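Local coordinates for flocculation protein FLO11 (Saccharomyces cerevisiae, PDB 4UYT) that mediates homotypic adhesion between yeast cells through its N-terminal domain, supporting flocculation, invasive growth and biofilm formation, at residues A[33-47]-A[162-174]. Numbering follows the deposited sequence. Where two conformers were deposited one is given.
With NA (sodium ion), chain G.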
loop_
_atom_site.group_PDB
_atom_site.type_symbol
_atom_site.label_atom_id
_atom_site.label_comp_id
_atom_site.label_asym_id
_atom_site.label_seq_id
_atom_site.Cartn_x
_atom_site.Cartn_y
_atom_site.Cartn_z
ATOM N N THR A 33 9.106 0.008 1.016
ATOM C CA THR A 33 8.701 -0.061 -0.362
ATOM C C THR A 33 7.371 -0.783 -0.474
ATOM O O THR A 33 6.998 -1.593 0.379
ATOM C CB THR A 33 9.753 -0.778 -1.240
ATOM O OG1 THR A 33 9.940 -2.108 -0.762
ATOM C CG2 THR A 33 11.092 -0.019 -1.243
ATOM N N LEU A 34 6.677 -0.519 -1.573
ATOM C CA LEU A 34 5.417 -1.175 -1.902
ATOM C C LEU A 34 5.441 -1.581 -3.352
ATOM O O LEU A 34 5.816 -0.774 -4.203
ATOM C CB LEU A 34 4.221 -0.251 -1.592
ATOM C CG LEU A 34 2.835 -0.830 -1.880
ATOM C CD1 LEU A 34 1.786 -0.252 -0.924
ATOM C CD2 LEU A 34 2.371 -0.637 -3.314
ATOM N N ASP A 35 5.000 -2.810 -3.630
ATOM C CA ASP A 35 4.779 -3.271 -4.977
ATOM C C ASP A 35 3.359 -3.842 -5.061
ATOM O O ASP A 35 2.852 -4.414 -4.124
ATOM C CB ASP A 35 5.810 -4.345 -5.353
ATOM C CG ASP A 35 5.889 -4.612 -6.821
ATOM O OD1 ASP A 35 5.378 -3.815 -7.631
ATOM O OD2 ASP A 35 6.563 -5.615 -7.163
ATOM N N VAL A 36 2.759 -3.702 -6.215
ATOM C CA VAL A 36 1.460 -4.334 -6.536
ATOM C C VAL A 36 1.795 -5.565 -7.352
ATOM O O VAL A 36 2.278 -5.465 -8.475
ATOM C CB VAL A 36 0.518 -3.378 -7.280
ATOM C CG1 VAL A 36 -0.766 -4.129 -7.648
ATOM C CG2 VAL A 36 0.216 -2.140 -6.450
ATOM N N THR A 37 1.606 -6.735 -6.753
ATOM C CA THR A 37 2.071 -7.967 -7.331
ATOM C C THR A 37 1.041 -8.742 -8.154
ATOM O O THR A 37 1.421 -9.592 -8.949
ATOM C CB THR A 37 2.647 -8.884 -6.249
ATOM O OG1 THR A 37 1.625 -9.186 -5.305
ATOM C CG2 THR A 37 3.836 -8.212 -5.544
ATOM N N SER A 38 -0.242 -8.491 -7.967
ATOM C CA SER A 38 -1.267 -9.046 -8.835
ATOM C C SER A 38 -2.469 -8.133 -8.828
ATOM O O SER A 38 -2.767 -7.474 -7.828
ATOM C CB SER A 38 -1.695 -10.465 -8.440
ATOM O OG SER A 38 -2.204 -10.491 -7.136
ATOM N N VAL A 39 -3.174 -8.174 -9.948
ATOM C CA VAL A 39 -4.398 -7.435 -10.160
ATOM C C VAL A 39 -5.330 -8.340 -10.939
ATOM O O VAL A 39 -4.958 -8.849 -11.988
ATOM C CB VAL A 39 -4.141 -6.130 -10.942
ATOM C CG1 VAL A 39 -5.466 -5.466 -11.295
ATOM C CG2 VAL A 39 -3.233 -5.164 -10.189
ATOM N N SER A 40 -6.557 -8.504 -10.451
ATOM C CA SER A 40 -7.596 -9.238 -11.141
ATOM C C SER A 40 -8.851 -8.409 -11.200
ATOM O O SER A 40 -9.335 -7.890 -10.192
ATOM C CB SER A 40 -7.885 -10.540 -10.390
ATOM O OG SER A 40 -8.916 -11.303 -10.963
ATOM N N TRP A 41 -9.428 -8.322 -12.382
ATOM C CA TRP A 41 -10.728 -7.655 -12.531
ATOM C C TRP A 41 -11.824 -8.563 -12.012
ATOM O O TRP A 41 -11.909 -9.735 -12.428
ATOM C CB TRP A 41 -10.943 -7.350 -13.999
ATOM C CG TRP A 41 -12.252 -6.669 -14.295
ATOM C CD1 TRP A 41 -12.746 -5.545 -13.709
ATOM C CD2 TRP A 41 -13.219 -7.103 -15.246
ATOM N NE1 TRP A 41 -13.952 -5.261 -14.226
ATOM C CE2 TRP A 41 -14.304 -6.189 -15.187
ATOM C CE3 TRP A 41 -13.244 -8.170 -16.129
ATOM C CZ2 TRP A 41 -15.378 -6.241 -16.066
ATOM C CZ3 TRP A 41 -14.375 -8.226 -17.010
ATOM C CH2 TRP A 41 -15.392 -7.279 -16.956
ATOM N N VAL A 42 -12.687 -8.000 -11.157
ATOM C CA VAL A 42 -13.799 -8.733 -10.568
ATOM C C VAL A 42 -15.056 -8.545 -11.438
ATOM O O VAL A 42 -15.592 -9.521 -11.978
ATOM C CB VAL A 42 -14.029 -8.339 -9.101
ATOM C CG1 VAL A 42 -15.085 -9.236 -8.496
ATOM C CG2 VAL A 42 -12.722 -8.376 -8.318
ATOM N N GLN A 43 -15.509 -7.309 -11.540
ATOM C CA GLN A 43 -16.603 -6.883 -12.402
ATOM C C GLN A 43 -16.673 -5.357 -12.253
ATOM O O GLN A 43 -15.962 -4.770 -11.439
ATOM C CB GLN A 43 -17.936 -7.539 -12.077
ATOM C CG GLN A 43 -18.426 -7.243 -10.672
ATOM C CD GLN A 43 -19.807 -7.782 -10.424
ATOM O OE1 GLN A 43 -20.017 -8.973 -10.463
ATOM N NE2 GLN A 43 -20.775 -6.902 -10.188
ATOM N N ASP A 44 -17.546 -4.710 -13.011
ATOM C CA ASP A 44 -17.690 -3.266 -12.913
ATOM C C ASP A 44 -16.313 -2.636 -13.108
ATOM O O ASP A 44 -15.614 -2.990 -14.078
ATOM C CB ASP A 44 -18.383 -2.870 -11.589
ATOM C CG ASP A 44 -19.754 -3.526 -11.405
ATOM O OD1 ASP A 44 -20.503 -3.653 -12.398
ATOM O OD2 ASP A 44 -20.066 -3.933 -10.271
ATOM N N ASN A 45 -15.948 -1.720 -12.231
ATOM C CA ASN A 45 -14.548 -1.196 -12.221
ATOM C C ASN A 45 -13.813 -1.599 -10.959
ATOM O O ASN A 45 -12.944 -0.870 -10.462
ATOM C CB ASN A 45 -14.499 0.332 -12.421
ATOM C CG ASN A 45 -14.926 0.676 -13.811
ATOM O OD1 ASN A 45 -14.246 0.300 -14.767
ATOM N ND2 ASN A 45 -16.021 1.375 -13.955
ATOM N N THR A 46 -14.169 -2.781 -10.472
ATOM C CA THR A 46 -13.657 -3.315 -9.235
ATOM C C THR A 46 -12.561 -4.337 -9.534
ATOM O O THR A 46 -12.765 -5.260 -10.345
ATOM C CB THR A 46 -14.781 -3.983 -8.460
ATOM O OG1 THR A 46 -15.829 -3.027 -8.279
ATOM C CG2 THR A 46 -14.307 -4.460 -7.122
ATOM N N TYR A 47 -11.421 -4.171 -8.856
ATOM C CA TYR A 47 -10.260 -5.058 -9.023
ATOM C C TYR A 47 -9.826 -5.528 -7.663
ATOM O O TYR A 47 -9.817 -4.770 -6.697
ATOM C CB TYR A 47 -9.079 -4.302 -9.680
ATOM C CG TYR A 47 -9.439 -3.712 -11.001
ATOM C CD1 TYR A 47 -10.110 -2.501 -11.099
ATOM C CD2 TYR A 47 -9.104 -4.368 -12.181
ATOM C CE1 TYR A 47 -10.458 -1.991 -12.303
ATOM C CE2 TYR A 47 -9.437 -3.835 -13.405
ATOM C CZ TYR A 47 -10.125 -2.638 -13.459
ATOM O OH TYR A 47 -10.442 -2.120 -14.674
ATOM N N ASP A 162 5.027 8.309 -0.315
ATOM C CA ASP A 162 6.021 7.354 0.103
ATOM C C ASP A 162 6.198 6.161 -0.818
ATOM O O ASP A 162 7.244 5.495 -0.771
ATOM C CB ASP A 162 5.656 6.899 1.507
ATOM C CG ASP A 162 5.451 8.092 2.414
ATOM O OD1 ASP A 162 6.459 8.796 2.682
ATOM O OD2 ASP A 162 4.280 8.364 2.745
ATOM N N PHE A 163 5.172 5.898 -1.621
ATOM C CA PHE A 163 5.155 4.756 -2.500
ATOM C C PHE A 163 4.629 5.197 -3.858
ATOM O O PHE A 163 3.790 6.091 -3.904
ATOM C CB PHE A 163 4.153 3.700 -2.012
ATOM C CG PHE A 163 4.384 3.152 -0.632
ATOM C CD1 PHE A 163 5.618 2.649 -0.263
ATOM C CD2 PHE A 163 3.318 3.024 0.240
ATOM C CE1 PHE A 163 5.754 2.035 0.968
ATOM C CE2 PHE A 163 3.456 2.400 1.449
ATOM C CZ PHE A 163 4.681 1.933 1.822
ATOM N N PRO A 164 5.085 4.569 -4.936
ATOM C CA PRO A 164 4.538 4.889 -6.242
ATOM C C PRO A 164 3.065 4.561 -6.366
ATOM O O PRO A 164 2.512 3.700 -5.690
ATOM C CB PRO A 164 5.362 3.998 -7.207
ATOM C CG PRO A 164 5.983 2.936 -6.364
ATOM C CD PRO A 164 6.092 3.489 -4.992
ATOM N N GLY A 165 2.415 5.291 -7.259
ATOM C CA GLY A 165 1.177 4.812 -7.852
ATOM C C GLY A 165 1.423 3.786 -8.946
ATOM O O GLY A 165 2.561 3.636 -9.445
ATOM N N PHE A 166 0.369 3.059 -9.315
ATOM C CA PHE A 166 0.413 1.969 -10.276
ATOM C C PHE A 166 -0.761 2.081 -11.201
ATOM O O PHE A 166 -1.807 2.650 -10.847
ATOM C CB PHE A 166 0.366 0.612 -9.568
ATOM C CG PHE A 166 1.614 0.309 -8.818
ATOM C CD1 PHE A 166 1.823 0.823 -7.541
ATOM C CD2 PHE A 166 2.603 -0.513 -9.384
ATOM C CE1 PHE A 166 3.014 0.563 -6.884
ATOM C CE2 PHE A 166 3.785 -0.779 -8.699
ATOM C CZ PHE A 166 3.968 -0.249 -7.457
ATOM N N TYR A 167 -0.638 1.461 -12.370
ATOM C CA TYR A 167 -1.765 1.377 -13.294
ATOM C C TYR A 167 -1.745 0.031 -13.997
ATOM O O TYR A 167 -0.770 -0.721 -13.971
ATOM C CB TYR A 167 -1.740 2.561 -14.263
ATOM C CG TYR A 167 -0.590 2.621 -15.253
ATOM C CD1 TYR A 167 -0.583 1.816 -16.378
ATOM C CD2 TYR A 167 0.398 3.580 -15.142
ATOM C CE1 TYR A 167 0.371 1.908 -17.346
ATOM C CE2 TYR A 167 1.390 3.700 -16.132
ATOM C CZ TYR A 167 1.358 2.834 -17.229
ATOM O OH TYR A 167 2.288 2.889 -18.247
ATOM N N TRP A 168 -2.871 -0.300 -14.617
ATOM C CA TRP A 168 -3.059 -1.598 -15.257
ATOM C C TRP A 168 -4.213 -1.479 -16.264
ATOM O O TRP A 168 -4.889 -0.470 -16.363
ATOM C CB TRP A 168 -3.354 -2.679 -14.242
ATOM C CG TRP A 168 -4.494 -2.389 -13.319
ATOM C CD1 TRP A 168 -5.837 -2.513 -13.584
ATOM C CD2 TRP A 168 -4.404 -1.934 -11.977
ATOM N NE1 TRP A 168 -6.584 -2.150 -12.488
ATOM C CE2 TRP A 168 -5.734 -1.814 -11.476
ATOM C CE3 TRP A 168 -3.332 -1.652 -11.117
ATOM C CZ2 TRP A 168 -6.017 -1.478 -10.163
ATOM C CZ3 TRP A 168 -3.610 -1.312 -9.816
ATOM C CH2 TRP A 168 -4.941 -1.235 -9.348
ATOM N N ASN A 169 -4.426 -2.556 -17.004
ATOM C CA ASN A 169 -5.428 -2.552 -18.057
ATOM C C ASN A 169 -6.871 -2.544 -17.508
ATOM O O ASN A 169 -7.218 -3.328 -16.625
ATOM C CB ASN A 169 -5.264 -3.725 -18.997
ATOM C CG ASN A 169 -4.177 -3.491 -20.035
ATOM O OD1 ASN A 169 -3.164 -2.837 -19.772
ATOM N ND2 ASN A 169 -4.367 -4.042 -21.213
ATOM N N ILE A 170 -7.696 -1.727 -18.124
ATOM C CA ILE A 170 -9.134 -1.697 -17.855
ATOM C C ILE A 170 -9.708 -3.094 -18.074
ATOM O O ILE A 170 -9.459 -3.736 -19.110
ATOM C CB ILE A 170 -9.821 -0.660 -18.754
ATOM C CG1 ILE A 170 -9.353 0.758 -18.408
ATOM C CG2 ILE A 170 -11.344 -0.760 -18.650
ATOM C CD1 ILE A 170 -9.645 1.781 -19.486
ATOM N N ASP A 171 -10.464 -3.559 -17.090
ATOM C CA ASP A 171 -11.114 -4.872 -17.062
ATOM C C ASP A 171 -10.097 -6.016 -17.196
ATOM O O ASP A 171 -10.473 -7.168 -17.449
ATOM C CB ASP A 171 -12.204 -4.980 -18.117
ATOM C CG ASP A 171 -13.259 -3.903 -17.978
ATOM O OD1 ASP A 171 -13.426 -3.389 -16.836
ATOM O OD2 ASP A 171 -13.895 -3.549 -18.991
ATOM N N CYS A 172 -8.802 -5.704 -16.992
ATOM C CA CYS A 172 -7.751 -6.673 -17.265
ATOM C C CYS A 172 -7.873 -7.329 -18.634
ATOM O O CYS A 172 -7.501 -8.480 -18.817
ATOM C CB CYS A 172 -7.554 -7.669 -16.166
ATOM S SG CYS A 172 -7.015 -6.853 -14.617
ATOM N N ASP A 173 -8.370 -6.573 -19.605
ATOM C CA ASP A 173 -8.386 -7.037 -20.967
ATOM C C ASP A 173 -6.986 -6.852 -21.543
ATOM O O ASP A 173 -6.570 -5.752 -21.913
ATOM C CB ASP A 173 -9.390 -6.260 -21.781
ATOM C CG ASP A 173 -9.442 -6.683 -23.215
ATOM O OD1 ASP A 173 -8.559 -7.433 -23.666
ATOM O OD2 ASP A 173 -10.441 -6.320 -23.899
ATOM N N ASN A 174 -6.226 -7.936 -21.567
ATOM C CA ASN A 174 -4.811 -7.863 -21.937
ATOM C C ASN A 174 -4.587 -7.671 -23.428
ATOM O O ASN A 174 -3.459 -7.453 -23.853
ATOM C CB ASN A 174 -4.102 -9.109 -21.454
ATOM C CG ASN A 174 -4.121 -9.226 -19.953
ATOM O OD1 ASN A 174 -4.712 -10.183 -19.387
ATOM N ND2 ASN A 174 -3.565 -8.268 -19.297
HETATM NA NA NA G . -4.998 -9.934 -6.909
HETATM O O HOH W 1 -14.996 -1.326 -16.813
HETATM O O HOH W 2 -6.419 -11.835 -6.506
#
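A chi1 of 54° puts Trp168 CG between the backbone N and the carbonyl carbon, which brings the indole against Val39 and Tyr47. Val39 has CG1 anti to its own backbone N (chi1 173°). This methyl sits squarely over the five-membered ring of Trp168, 3.5 Å from its centroid, while CG2 rests on the six-membered ring. Trp168 also turns the NE1 edge of its indole onto the face of Tyr47, in an edge-to-face pair with planes at 63°. NE1 lies 3.4 Å from Tyr47 CD2. At the far end of the phenol, Tyr47 OH accepts a hydrogen bond from Asp171 N, 2.8 Å and nearly straight. The phenol is thus held both at its face and at its hydroxyl.

Trp41 lies alongside Asp171, whose CA and CB cover one indole face. Trp41 NE1 is 3.3 Å from Asp171 OD1, but the angle is poor; its N-H goes to Asp44 O at 2.8 Å instead. A water lies within bonding distance of both Asp171 OD1 and Asn45 OD1 and probably bridges them. Cys172 SG packs against Val39 and Trp41 and meets the edge of Tyr47; its disulfide to Cys8 ties the segment after strand 166-169 to the chain next to strand 6-7.

Towards the other end, Val36 CG2 lies over the face of Phe166 and Leu34 CB over that of Phe163, 3.6 Å from its centroid. Leu34 CD2 touches Phe166 CE1.

Leu34, Val36 and Val39 of strand 33-43 thus meet rings from strand 166-169 and the loop before it. Such facing layers are characteristic of the hydrophobic core of a beta sandwich, here the fibronectin type III-like Flo11 domain.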